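Local coordinates for sulfate adenylyltransferase (Allochromatium vinosum, PDB 4DNX), which catalyses the transfer of the adenylyl group of ATP to sulfate, forming adenosine 5'-phosphosulfate and releasing diphosphate, at residues 53-58 and 77-82; 67-72 and 132-137; 126-131 and 148-153; 263-268 and 282-287. All blocks are in the same frame, centred on the assembly; numbering follows the deposited sequence.

Contact 1: residues 53-58 and 77-82; sequences SPLDGF and RFFPVP
L55 lays a methyl on the ring of F79 where two irregular parts of the PUA-like domain meet: the turn leading into strand 57-58 and the link between helix 61-70 and strand 86-87. The apolar part is a CH-pi contact. L55 CD2 lies 3.7 Å from the centroid of the F79 ring and only 13° off its normal, over the middle of the face. The other branch reaches just one side of the ring, with L55 CD1 3.9 Å from F79 CD1. Behind the ring, P80 CD covers the opposite face toward the rim. With CG anti to the backbone N (chi1 -162°), the F79 ring is carried toward L55 and turns a face to its CD2. Y282 of helix 274-287 and F52 both meet this ring edge-to-face. With an alanine in place of F79, L55 and P80 would probably be left across a gap, and Y282 and F52 would lose their aromatic mate.

The polar part is looser and more exposed. R77 runs past P54 and L55, its NE in a salt bridge with D75. P54 O comes near the guanidinium edge, but at 4.4 Å from R77 NH1 it is merely a neighbour. The two segments are instead joined by one water, which accepts from D56 N at 3.0 Å and from R77 NH1 at 3.1 Å.

Contact 2: residues 67-72 and 132-137; sequences SAQSMT and TEQVYG
Two helices of the PUA-like domain, 61-70 and 125-136, pack against each other near their C-terminal ends, A68 and Q69 on one side, Q134 and V135 on the other. The small side chain of A68 lets the backbones come close: A68 CA and V135 CA are 5.6 Å apart. On the buried side A68 CB touches V135 CG2 at 4.0 Å. Next to this, Q134 CB rests against the carbonyl oxygen A68 O at 3.3 Å, a packing contact; that oxygen accepts a hydrogen bond from R275 NH2.

Toward solvent, Q134 folds back at chi2 (-73°), which carries its amide obliquely across Q69 instead of letting it run straight out. Q134 OE1 sits 3.5 Å from Q69 CA, and the two glutamine amides are turned almost perpendicular, 88° apart. Q69 itself sends NE2 back to L65 O in its own helix. A water gives one hydrogen to Q134 OE1 at 2.7 Å and one to the backbone oxygen Q69 O at 3.1 Å, so it links the two helices. The other half of the Q134 amide is also fixed: NE2 donates, nearly straight at 169°, to the syn lone pair of E133 OE2, 2.7 Å away. Shortening Q134 to an alanine would probably leave the water held by Q69 O alone among these partners and E133 OE2 without this donor. The contact is close helix-helix packing at a small residue, here between two helices of the PUA-like domain.

Contact 3: residues 126-131 and 148-153; sequences AQMALM and TFNSQG
M128 and F149 form the tight part of this junction between helix 125-136 and the end of helix 144-149. The M128 chain bends at both chi2 (-62°) and chi3 (-72°), which curls its terminal methyl over to the phenylalanine. M128 CE stands 4.0 Å from the F149 ring centroid, an off-centre CH-pi contact, and touches CE2 of that ring at 3.6 Å. SD follows obliquely, 4.8 Å from the same centroid, making this a Met-aromatic pair. One helical turn on, M131 CB meets F149 CE2 at 4.0 Å, while M131 also packs on A64 and A68 of helix 61-70.

The side nearer solvent is looser and polar. There N150 OD1 merely abuts M128 CE at 3.6 Å; the amide's ND2 is bonded to V146 O and to T132 OG1, which ties it to both helices. Past the helix end, Q152 turns back and its NE2 donates to F149 O at 3.1 Å, with an N-H...O angle of 173°.

M128 CE also lies 3.5 Å from F149 O, so the methyl faces a ring and two amide oxygens together. Being next to sulfur, this methyl is slightly polarised, and its C-H bonds may add a weak electrostatic part to a contact that is mainly dispersive.

Contact 4: residues 263-268 and 282-287; sequences TGYGFD and YFRQNM
Y265 meets F283 and R284 in the buried interface between strand 260-266 and helix 274-287. The two rings are set obliquely, centroids 5.1 Å apart and planes at 51°, with F283 CZ 3.6 Å from Y265 CE2. F283 CE1 lies over one face of the tyrosine, toward its rim. R284 comes across at about a right angle: its NH2 is 3.3 Å from Y265 CE1, and guanidinium and ring planes are turned 81° apart. F283 CE1 lies over a face of that same guanidinium as well, so the phenylalanine tip is shared by the arginine and the tyrosine. Both aromatic side chains reach the middle by the same first torsion, with CG between backbone N and carbonyl carbon (chi1 near 70° in both).

In the next shell, M46 of helix 38-48 packs on both Y265 and F283. R284 is held from the sheet: NE is hydrogen-bonded to H227 ND1 of strand 223-230 and NH2 to Q199 OE1 of strand 195-200. Q199 begins a Gln-Thr-Arg-Asn sequence, the motif that in related ATP sulfurylases takes part in substrate binding, so R284 probably lies just behind the active site.

Helix 274-287 is the connection of a beta-alpha-beta crossover from strand 260-266, at one border of the five-stranded parallel sheet, to strand 291-294 beyond the first strand, as expected of a Rossmann-like fold. A charged guanidinium thus sits buried, with two of its nitrogens bonded to neighbouring strands while aromatic carbon flanks it; such surroundings would probably favour a fixed orientation for R284.

Contact 4 belongs to the core of the Rossmann-like domain, while contacts 1 to 3 are spread over the PUA-like domain; contacts 1 and 2 are only partly buried, and contact 3 is buried despite lying farther out. Contacts 2 and 3 both use helix 125-136, one packing it on helix 61-70 and the other on the end of helix 144-149, and Q69 of contact 2 packs on L130 of contact 3. Contacts 1 and 2 meet through F79 O and S67 OG. Between the domains, S53 O of contact 1 receives Y282 OH and N286 ND2 from the helix of contact 4. Waters bridge the segments of contacts 1 and 2; contact 3 relies on methionine against phenylalanine, contact 4 on aromatic rings and a buried arginine.

Contact 1: residues 53-58 and 77-82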
loop_
_atom_site.group_PDB
_atom_site.type_symbol
_atom_site.label_atom_id
_atom_site.label_comp_id
_atom_site.label_asym_id
_atom_site.label_seq_id
_atom_site.Cartn_x
_atom_site.Cartn_y
_atom_site.Cartn_z
ATOM N N SER A 53 -5.376 -14.072 -11.031
ATOM C CA SER A 53 -6.754 -14.524 -10.915
ATOM C C SER A 53 -7.350 -15.086 -12.220
ATOM O O SER A 53 -6.942 -14.620 -13.307
ATOM C CB SER A 53 -7.644 -13.308 -10.523
ATOM O OG SER A 53 -9.037 -13.667 -10.454
ATOM N N PRO A 54 -7.861 -16.307 -12.120
ATOM C CA PRO A 54 -8.728 -16.741 -11.027
ATOM C C PRO A 54 -8.070 -18.036 -10.519
ATOM O O PRO A 54 -8.745 -18.873 -9.881
ATOM C CB PRO A 54 -10.071 -17.052 -11.705
ATOM C CG PRO A 54 -9.679 -17.554 -13.036
ATOM C CD PRO A 54 -8.478 -16.690 -13.425
ATOM N N LEU A 55 -6.779 -18.238 -10.802
ATOM C CA LEU A 55 -6.150 -19.514 -10.419
ATOM C C LEU A 55 -6.013 -19.660 -8.902
ATOM O O LEU A 55 -5.826 -18.679 -8.168
ATOM C CB LEU A 55 -4.769 -19.659 -11.086
ATOM C CG LEU A 55 -4.775 -20.189 -12.534
ATOM C CD1 LEU A 55 -5.590 -19.341 -13.456
ATOM C CD2 LEU A 55 -3.341 -20.228 -13.051
ATOM N N ASP A 56 -6.093 -20.910 -8.428
ATOM C CA ASP A 56 -6.104 -21.129 -6.955
ATOM C C ASP A 56 -4.796 -21.503 -6.300
ATOM O O ASP A 56 -4.697 -21.464 -5.074
ATOM C CB ASP A 56 -7.207 -22.125 -6.526
ATOM C CG ASP A 56 -6.955 -23.527 -6.975
ATOM O OD1 ASP A 56 -5.798 -23.882 -7.349
ATOM O OD2 ASP A 56 -7.933 -24.317 -6.927
ATOM N N GLY A 57 -3.786 -21.811 -7.103
ATOM C CA GLY A 57 -2.522 -22.275 -6.549
ATOM C C GLY A 57 -1.618 -22.880 -7.593
ATOM O O GLY A 57 -1.645 -22.492 -8.752
ATOM N N PHE A 58 -0.813 -23.858 -7.181
ATOM C CA PHE A 58 0.227 -24.396 -8.062
ATOM C C PHE A 58 -0.322 -25.541 -8.880
ATOM O O PHE A 58 -1.138 -26.314 -8.393
ATOM C CB PHE A 58 1.436 -24.845 -7.245
ATOM C CG PHE A 58 2.210 -23.694 -6.618
ATOM C CD1 PHE A 58 3.066 -22.896 -7.398
ATOM C CD2 PHE A 58 2.077 -23.402 -5.266
ATOM C CE1 PHE A 58 3.777 -21.843 -6.819
ATOM C CE2 PHE A 58 2.786 -22.354 -4.669
ATOM C CZ PHE A 58 3.643 -21.555 -5.449
ATOM N N ARG A 77 -9.345 -23.363 -19.170
ATOM C CA ARG A 77 -9.068 -21.948 -18.778
ATOM C C ARG A 77 -7.784 -21.421 -19.452
ATOM O O ARG A 77 -6.791 -22.142 -19.524
ATOM C CB ARG A 77 -8.911 -21.795 -17.243
ATOM C CG ARG A 77 -10.211 -21.878 -16.439
ATOM C CD ARG A 77 -9.955 -21.890 -14.912
ATOM N NE ARG A 77 -9.290 -23.138 -14.529
ATOM C CZ ARG A 77 -8.645 -23.353 -13.381
ATOM N NH1 ARG A 77 -8.560 -22.410 -12.459
ATOM N NH2 ARG A 77 -8.082 -24.533 -13.160
ATOM N N PHE A 78 -7.801 -20.178 -19.939
ATOM C CA PHE A 78 -6.607 -19.546 -20.474
ATOM C C PHE A 78 -5.621 -19.165 -19.342
ATOM O O PHE A 78 -5.984 -18.479 -18.372
ATOM C CB PHE A 78 -7.006 -18.295 -21.257
ATOM C CG PHE A 78 -5.847 -17.511 -21.773
ATOM C CD1 PHE A 78 -4.992 -18.049 -22.755
ATOM C CD2 PHE A 78 -5.595 -16.213 -21.291
ATOM C CE1 PHE A 78 -3.872 -17.293 -23.231
ATOM C CE2 PHE A 78 -4.494 -15.481 -21.777
ATOM C CZ PHE A 78 -3.643 -16.027 -22.732
ATOM N N PHE A 79 -4.368 -19.600 -19.490
ATOM C CA PHE A 79 -3.260 -19.115 -18.672
ATOM C C PHE A 79 -1.902 -19.359 -19.359
ATOM O O PHE A 79 -1.582 -20.486 -19.727
ATOM C CB PHE A 79 -3.285 -19.673 -17.252
ATOM C CG PHE A 79 -2.441 -18.859 -16.306
ATOM C CD1 PHE A 79 -2.945 -17.671 -15.728
ATOM C CD2 PHE A 79 -1.089 -19.194 -16.087
ATOM C CE1 PHE A 79 -2.175 -16.882 -14.912
ATOM C CE2 PHE A 79 -0.279 -18.394 -15.265
ATOM C CZ PHE A 79 -0.830 -17.223 -14.643
ATOM N N PRO A 80 -1.111 -18.300 -19.560
ATOM C CA PRO A 80 -0.007 -18.383 -20.515
ATOM C C PRO A 80 1.290 -19.049 -20.110
ATOM O O PRO A 80 2.063 -19.370 -21.005
ATOM C CB PRO A 80 0.263 -16.912 -20.894
ATOM C CG PRO A 80 -0.256 -16.115 -19.813
ATOM C CD PRO A 80 -1.342 -16.912 -19.096
ATOM N N VAL A 81 1.564 -19.224 -18.825
ATOM C CA VAL A 81 2.788 -19.936 -18.385
ATOM C C VAL A 81 2.489 -20.903 -17.240
ATOM O O VAL A 81 1.578 -20.700 -16.462
ATOM C CB VAL A 81 3.932 -18.951 -17.931
ATOM C CG1 VAL A 81 4.273 -17.964 -19.065
ATOM C CG2 VAL A 81 3.553 -18.242 -16.636
ATOM N N PRO A 82 3.289 -21.951 -17.101
ATOM C CA PRO A 82 3.052 -22.878 -16.010
ATOM C C PRO A 82 3.308 -22.157 -14.706
ATOM O O PRO A 82 4.157 -21.279 -14.671
ATOM C CB PRO A 82 4.121 -23.974 -16.208
ATOM C CG PRO A 82 4.772 -23.756 -17.509
ATOM C CD PRO A 82 4.274 -22.433 -18.085
HETATM O O HOH W 1 -6.288 -23.116 -10.493
#

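Contact 2: residues 67-72 and 132-137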
loop_
_atom_site.group_PDB
_atom_site.type_symbol
_atom_site.label_atom_id
_atom_site.label_comp_id
_atom_site.label_asym_id
_atom_site.label_seq_id
_atom_site.Cartn_x
_atom_site.Cartn_y
_atom_site.Cartn_z
ATOM N N SER A 67 -0.436 -25.659 -20.235
ATOM C CA SER A 67 -0.124 -24.201 -20.231
ATOM C C SER A 67 1.107 -23.895 -21.133
ATOM O O SER A 67 1.094 -22.966 -21.990
ATOM C CB SER A 67 0.137 -23.744 -18.779
ATOM O OG SER A 67 0.278 -22.336 -18.804
ATOM N N ALA A 68 2.171 -24.698 -20.963
ATOM C CA ALA A 68 3.388 -24.518 -21.735
ATOM C C ALA A 68 3.108 -24.629 -23.232
ATOM O O ALA A 68 3.587 -23.818 -24.022
ATOM C CB ALA A 68 4.457 -25.563 -21.317
ATOM N N GLN A 69 2.332 -25.630 -23.652
ATOM C CA GLN A 69 2.236 -25.900 -25.070
ATOM C C GLN A 69 1.124 -25.129 -25.759
ATOM O O GLN A 69 1.194 -24.920 -26.986
ATOM C CB GLN A 69 2.023 -27.400 -25.333
ATOM C CG GLN A 69 3.164 -28.272 -24.863
ATOM C CD GLN A 69 2.823 -29.718 -24.970
ATOM O OE1 GLN A 69 3.068 -30.356 -25.996
ATOM N NE2 GLN A 69 2.269 -30.263 -23.908
ATOM N N SER A 70 0.087 -24.768 -24.998
ATOM C CA SER A 70 -1.152 -24.259 -25.622
ATOM C C SER A 70 -1.776 -23.027 -24.919
ATOM O O SER A 70 -2.838 -22.518 -25.346
ATOM C CB SER A 70 -2.194 -25.389 -25.755
ATOM O OG SER A 70 -2.733 -25.711 -24.479
ATOM N N MET A 71 -1.111 -22.554 -23.861
ATOM C CA MET A 71 -1.590 -21.457 -23.023
ATOM C C MET A 71 -2.954 -21.719 -22.413
ATOM O O MET A 71 -3.687 -20.785 -22.120
ATOM C CB MET A 71 -1.554 -20.110 -23.778
ATOM C CG MET A 71 -0.215 -19.759 -24.433
ATOM S SD MET A 71 -0.440 -18.096 -25.204
ATOM C CE MET A 71 0.538 -18.179 -26.678
ATOM N N THR A 72 -3.279 -22.987 -22.176
ATOM C CA THR A 72 -4.502 -23.344 -21.440
ATOM C C THR A 72 -4.212 -24.384 -20.367
ATOM O O THR A 72 -3.281 -25.187 -20.493
ATOM C CB THR A 72 -5.623 -23.916 -22.366
ATOM O OG1 THR A 72 -5.186 -25.163 -22.944
ATOM C CG2 THR A 72 -5.988 -22.949 -23.470
ATOM N N THR A 132 10.376 -26.297 -21.208
ATOM C CA THR A 132 11.440 -25.309 -21.412
ATOM C C THR A 132 11.420 -24.739 -22.842
ATOM O O THR A 132 11.356 -23.511 -23.004
ATOM C CB THR A 132 12.831 -25.954 -21.150
ATOM O OG1 THR A 132 12.904 -26.290 -19.763
ATOM C CG2 THR A 132 13.945 -24.995 -21.474
ATOM N N GLU A 133 11.435 -25.612 -23.839
ATOM C CA GLU A 133 11.429 -25.176 -25.236
ATOM C C GLU A 133 10.154 -24.362 -25.574
ATOM O O GLU A 133 10.225 -23.349 -26.278
ATOM C CB GLU A 133 11.592 -26.371 -26.179
ATOM C CG GLU A 133 11.780 -25.924 -27.609
ATOM C CD GLU A 133 10.446 -25.631 -28.282
ATOM O OE1 GLU A 133 10.377 -24.715 -29.150
ATOM O OE2 GLU A 133 9.460 -26.319 -27.924
ATOM N N GLN A 134 9.011 -24.785 -25.055
ATOM C CA GLN A 134 7.736 -24.097 -25.339
ATOM C C GLN A 134 7.612 -22.720 -24.655
ATOM O O GLN A 134 7.154 -21.733 -25.273
ATOM C CB GLN A 134 6.544 -24.999 -24.971
ATOM C CG GLN A 134 6.416 -26.225 -25.871
ATOM C CD GLN A 134 5.910 -25.852 -27.247
ATOM O OE1 GLN A 134 4.736 -25.540 -27.422
ATOM N NE2 GLN A 134 6.791 -25.849 -28.215
ATOM N N VAL A 135 8.024 -22.636 -23.393
ATOM C CA VAL A 135 7.896 -21.360 -22.644
ATOM C C VAL A 135 8.950 -20.331 -23.071
ATOM O O VAL A 135 8.628 -19.151 -23.300
ATOM C CB VAL A 135 7.960 -21.579 -21.136
ATOM C CG1 VAL A 135 8.019 -20.236 -20.387
ATOM C CG2 VAL A 135 6.723 -22.367 -20.657
ATOM N N TYR A 136 10.199 -20.775 -23.178
ATOM C CA TYR A 136 11.338 -19.864 -23.399
ATOM C C TYR A 136 11.777 -19.741 -24.859
ATOM O O TYR A 136 12.610 -18.889 -25.186
ATOM C CB TYR A 136 12.527 -20.271 -22.490
ATOM C CG TYR A 136 12.149 -20.242 -21.016
ATOM C CD1 TYR A 136 12.173 -19.053 -20.271
ATOM C CD2 TYR A 136 11.730 -21.408 -20.377
ATOM C CE1 TYR A 136 11.787 -19.025 -18.905
ATOM C CE2 TYR A 136 11.362 -21.395 -19.008
ATOM C CZ TYR A 136 11.402 -20.224 -18.282
ATOM O OH TYR A 136 11.023 -20.209 -16.950
ATOM N N GLY A 137 11.231 -20.601 -25.722
ATOM C CA GLY A 137 11.552 -20.596 -27.151
ATOM C C GLY A 137 12.968 -21.005 -27.501
ATOM O O GLY A 137 13.471 -20.682 -28.581
HETATM O O HOH W 2 2.773 -26.752 -28.875
#

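Contact 3: residues 126-131 and 148-153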
loop_
_atom_site.group_PDB
_atom_site.type_symbol
_atom_site.label_atom_id
_atom_site.label_comp_id
_atom_site.label_asym_id
_atom_site.label_seq_id
_atom_site.Cartn_x
_atom_site.Cartn_y
_atom_site.Cartn_z
ATOM N N ALA A 126 12.224 -35.465 -20.247
ATOM C CA ALA A 126 11.487 -35.165 -21.473
ATOM C C ALA A 126 10.402 -34.120 -21.223
ATOM O O ALA A 126 10.223 -33.207 -22.038
ATOM C CB ALA A 126 10.905 -36.428 -22.082
ATOM N N GLN A 127 9.702 -34.226 -20.093
ATOM C CA GLN A 127 8.683 -33.221 -19.715
ATOM C C GLN A 127 9.291 -31.843 -19.460
ATOM O O GLN A 127 8.721 -30.825 -19.896
ATOM C CB GLN A 127 7.898 -33.704 -18.496
ATOM C CG GLN A 127 7.060 -34.920 -18.816
ATOM C CD GLN A 127 6.457 -35.580 -17.601
ATOM O OE1 GLN A 127 7.055 -35.630 -16.508
ATOM N NE2 GLN A 127 5.257 -36.102 -17.780
ATOM N N MET A 128 10.457 -31.805 -18.794
ATOM C CA MET A 128 11.145 -30.528 -18.527
ATOM C C MET A 128 11.579 -29.869 -19.813
ATOM O O MET A 128 11.346 -28.658 -19.974
ATOM C CB MET A 128 12.364 -30.665 -17.604
ATOM C CG MET A 128 12.013 -30.817 -16.141
ATOM S SD MET A 128 11.109 -29.436 -15.365
ATOM C CE MET A 128 12.338 -28.151 -15.224
ATOM N N ALA A 129 12.178 -30.648 -20.701
ATOM C CA ALA A 129 12.647 -30.139 -22.012
ATOM C C ALA A 129 11.482 -29.602 -22.836
ATOM O O ALA A 129 11.636 -28.572 -23.517
ATOM C CB ALA A 129 13.421 -31.209 -22.799
ATOM N N LEU A 130 10.347 -30.309 -22.804
ATOM C CA LEU A 130 9.172 -29.883 -23.571
ATOM C C LEU A 130 8.690 -28.528 -23.032
ATOM O O LEU A 130 8.483 -27.568 -23.797
ATOM C CB LEU A 130 8.048 -30.929 -23.501
ATOM C CG LEU A 130 6.718 -30.642 -24.219
ATOM C CD1 LEU A 130 6.943 -30.260 -25.662
ATOM C CD2 LEU A 130 5.805 -31.870 -24.146
ATOM N N MET A 131 8.562 -28.423 -21.706
ATOM C CA MET A 131 8.064 -27.162 -21.097
ATOM C C MET A 131 9.071 -26.009 -21.331
ATOM O O MET A 131 8.662 -24.899 -21.640
ATOM C CB MET A 131 7.771 -27.329 -19.583
ATOM C CG MET A 131 6.530 -28.206 -19.281
ATOM S SD MET A 131 6.001 -28.227 -17.598
ATOM C CE MET A 131 7.282 -29.273 -16.839
ATOM N N THR A 148 17.245 -20.902 -14.651
ATOM C CA THR A 148 16.470 -20.863 -13.404
ATOM C C THR A 148 15.421 -21.954 -13.363
ATOM O O THR A 148 15.267 -22.658 -12.354
ATOM C CB THR A 148 15.807 -19.445 -13.220
ATOM O OG1 THR A 148 16.862 -18.487 -13.056
ATOM C CG2 THR A 148 14.827 -19.406 -12.020
ATOM N N PHE A 149 14.679 -22.110 -14.467
ATOM C CA PHE A 149 13.554 -23.055 -14.482
ATOM C C PHE A 149 14.074 -24.468 -14.221
ATOM O O PHE A 149 13.440 -25.253 -13.505
ATOM C CB PHE A 149 12.834 -22.978 -15.862
ATOM C CG PHE A 149 11.603 -23.869 -15.986
ATOM C CD1 PHE A 149 10.500 -23.670 -15.149
ATOM C CD2 PHE A 149 11.565 -24.907 -16.923
ATOM C CE1 PHE A 149 9.344 -24.506 -15.260
ATOM C CE2 PHE A 149 10.433 -25.741 -17.049
ATOM C CZ PHE A 149 9.323 -25.515 -16.210
ATOM N N ASN A 150 15.236 -24.760 -14.788
ATOM C CA ASN A 150 15.797 -26.100 -14.733
ATOM C C ASN A 150 16.695 -26.319 -13.517
ATOM O O ASN A 150 17.348 -27.377 -13.399
ATOM C CB ASN A 150 16.565 -26.390 -16.032
ATOM C CG ASN A 150 15.624 -26.727 -17.173
ATOM O OD1 ASN A 150 15.204 -27.871 -17.324
ATOM N ND2 ASN A 150 15.256 -25.723 -17.957
ATOM N N SER A 151 16.709 -25.346 -12.611
ATOM C CA SER A 151 17.617 -25.365 -11.451
ATOM C C SER A 151 16.885 -25.441 -10.130
ATOM O O SER A 151 17.459 -25.069 -9.106
ATOM C CB SER A 151 18.530 -24.132 -11.454
ATOM O OG SER A 151 19.565 -24.355 -12.392
ATOM N N GLN A 152 15.665 -25.973 -10.148
ATOM C CA GLN A 152 14.808 -25.944 -8.972
ATOM C C GLN A 152 14.525 -27.313 -8.384
ATOM O O GLN A 152 13.887 -27.402 -7.319
ATOM C CB GLN A 152 13.456 -25.325 -9.308
ATOM C CG GLN A 152 13.527 -23.879 -9.850
ATOM C CD GLN A 152 12.150 -23.408 -10.252
ATOM O OE1 GLN A 152 11.424 -22.863 -9.430
ATOM N NE2 GLN A 152 11.730 -23.724 -11.488
ATOM N N GLY A 153 14.943 -28.357 -9.067
ATOM C CA GLY A 153 14.577 -29.713 -8.712
ATOM C C GLY A 153 13.450 -30.208 -9.603
ATOM O O GLY A 153 12.915 -29.429 -10.435
#

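Contact 4: residues 263-268 and 282-287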
loop_
_atom_site.group_PDB
_atom_site.type_symbol
_atom_site.label_atom_id
_atom_site.label_comp_id
_atom_site.label_asym_id
_atom_site.label_seq_id
_atom_site.Cartn_x
_atom_site.Cartn_y
_atom_site.Cartn_z
ATOM N N THR A 263 2.938 2.835 -9.288
ATOM C CA THR A 263 2.615 1.594 -8.546
ATOM C C THR A 263 3.704 0.605 -8.837
ATOM O O THR A 263 4.574 0.837 -9.693
ATOM C CB THR A 263 1.313 0.927 -9.055
ATOM O OG1 THR A 263 1.512 0.420 -10.378
ATOM C CG2 THR A 263 0.107 1.906 -9.012
ATOM N N GLY A 264 3.621 -0.534 -8.173
ATOM C CA GLY A 264 4.618 -1.593 -8.389
ATOM C C GLY A 264 4.119 -2.975 -8.035
ATOM O O GLY A 264 3.111 -3.142 -7.304
ATOM N N TYR A 265 4.838 -3.986 -8.530
ATOM C CA TYR A 265 4.457 -5.351 -8.235
ATOM C C TYR A 265 5.726 -6.180 -8.095
ATOM O O TYR A 265 6.806 -5.737 -8.455
ATOM C CB TYR A 265 3.568 -5.911 -9.362
ATOM C CG TYR A 265 4.302 -6.147 -10.666
ATOM C CD1 TYR A 265 4.712 -5.086 -11.459
ATOM C CD2 TYR A 265 4.685 -7.453 -11.035
ATOM C CE1 TYR A 265 5.393 -5.306 -12.617
ATOM C CE2 TYR A 265 5.397 -7.685 -12.212
ATOM C CZ TYR A 265 5.757 -6.596 -12.971
ATOM O OH TYR A 265 6.422 -6.815 -14.151
ATOM N N GLY A 266 5.557 -7.391 -7.566
ATOM C CA GLY A 266 6.725 -8.280 -7.354
ATOM C C GLY A 266 6.553 -9.640 -8.025
ATOM O O GLY A 266 5.598 -10.359 -7.730
ATOM N N PHE A 267 7.512 -9.978 -8.910
ATOM C CA PHE A 267 7.478 -11.227 -9.683
ATOM C C PHE A 267 8.853 -11.383 -10.400
ATOM O O PHE A 267 9.339 -10.428 -11.017
ATOM C CB PHE A 267 6.385 -11.145 -10.764
ATOM C CG PHE A 267 6.267 -12.392 -11.618
ATOM C CD1 PHE A 267 5.856 -13.614 -11.053
ATOM C CD2 PHE A 267 6.552 -12.336 -12.974
ATOM C CE1 PHE A 267 5.735 -14.760 -11.863
ATOM C CE2 PHE A 267 6.433 -13.466 -13.782
ATOM C CZ PHE A 267 6.010 -14.695 -13.201
ATOM N N ASP A 268 9.479 -12.556 -10.314
ATOM C CA ASP A 268 10.812 -12.691 -10.938
ATOM C C ASP A 268 10.666 -12.726 -12.454
ATOM O O ASP A 268 9.864 -13.483 -12.987
ATOM C CB ASP A 268 11.534 -13.955 -10.435
ATOM C CG ASP A 268 12.050 -13.815 -9.000
ATOM O OD1 ASP A 268 12.123 -12.676 -8.472
ATOM O OD2 ASP A 268 12.416 -14.852 -8.383
ATOM N N TYR A 282 -1.986 -10.401 -19.503
ATOM C CA TYR A 282 -2.951 -11.082 -18.644
ATOM C C TYR A 282 -3.098 -10.373 -17.290
ATOM O O TYR A 282 -4.236 -10.010 -16.889
ATOM C CB TYR A 282 -2.459 -12.500 -18.443
ATOM C CG TYR A 282 -3.421 -13.393 -17.663
ATOM C CD1 TYR A 282 -3.537 -13.272 -16.274
ATOM C CD2 TYR A 282 -4.161 -14.349 -18.325
ATOM C CE1 TYR A 282 -4.460 -14.095 -15.563
ATOM C CE2 TYR A 282 -5.060 -15.188 -17.658
ATOM C CZ TYR A 282 -5.200 -15.044 -16.269
ATOM O OH TYR A 282 -6.106 -15.858 -15.622
ATOM N N PHE A 283 -1.984 -10.142 -16.590
ATOM C CA PHE A 283 -2.112 -9.535 -15.264
ATOM C C PHE A 283 -2.451 -8.042 -15.272
ATOM O O PHE A 283 -3.065 -7.534 -14.318
ATOM C CB PHE A 283 -1.005 -9.937 -14.265
ATOM C CG PHE A 283 0.387 -9.432 -14.550
ATOM C CD1 PHE A 283 0.774 -8.141 -14.184
ATOM C CD2 PHE A 283 1.360 -10.346 -14.983
ATOM C CE1 PHE A 283 2.146 -7.720 -14.372
ATOM C CE2 PHE A 283 2.709 -9.965 -15.183
ATOM C CZ PHE A 283 3.112 -8.651 -14.858
ATOM N N ARG A 284 -2.130 -7.388 -16.391
ATOM C CA ARG A 284 -2.508 -5.985 -16.536
ATOM C C ARG A 284 -4.003 -5.863 -16.759
ATOM O O ARG A 284 -4.627 -4.869 -16.345
ATOM C CB ARG A 284 -1.705 -5.304 -17.656
ATOM C CG ARG A 284 -0.464 -4.552 -17.166
ATOM C CD ARG A 284 0.472 -5.440 -16.549
ATOM N NE ARG A 284 1.719 -4.892 -15.946
ATOM C CZ ARG A 284 2.978 -5.114 -16.344
ATOM N NH1 ARG A 284 3.262 -5.718 -17.497
ATOM N NH2 ARG A 284 3.993 -4.728 -15.561
ATOM N N GLN A 285 -4.606 -6.826 -17.440
ATOM C CA GLN A 285 -6.082 -6.802 -17.572
ATOM C C GLN A 285 -6.681 -7.013 -16.193
ATOM O O GLN A 285 -7.654 -6.318 -15.818
ATOM C CB GLN A 285 -6.585 -7.857 -18.568
ATOM C CG GLN A 285 -8.126 -7.796 -18.737
ATOM C CD GLN A 285 -8.662 -8.741 -19.802
ATOM O OE1 GLN A 285 -8.056 -8.919 -20.868
ATOM N NE2 GLN A 285 -9.848 -9.306 -19.544
ATOM N N ASN A 286 -6.120 -7.963 -15.432
ATOM C CA ASN A 286 -6.636 -8.170 -14.058
ATOM C C ASN A 286 -6.605 -6.922 -13.145
ATOM O O ASN A 286 -7.522 -6.700 -12.377
ATOM C CB ASN A 286 -5.939 -9.365 -13.378
ATOM C CG ASN A 286 -6.587 -10.673 -13.753
ATOM O OD1 ASN A 286 -7.747 -10.699 -14.173
ATOM N ND2 ASN A 286 -5.867 -11.773 -13.557
ATOM N N MET A 287 -5.567 -6.103 -13.281
ATOM C CA MET A 287 -5.446 -4.881 -12.495
ATOM C C MET A 287 -6.352 -3.737 -13.033
ATOM O O MET A 287 -6.571 -2.769 -12.301
ATOM C CB MET A 287 -3.974 -4.488 -12.340
ATOM C CG MET A 287 -3.508 -3.596 -13.437
ATOM S SD MET A 287 -1.708 -3.365 -13.279
ATOM C CE MET A 287 -1.495 -2.092 -14.561
#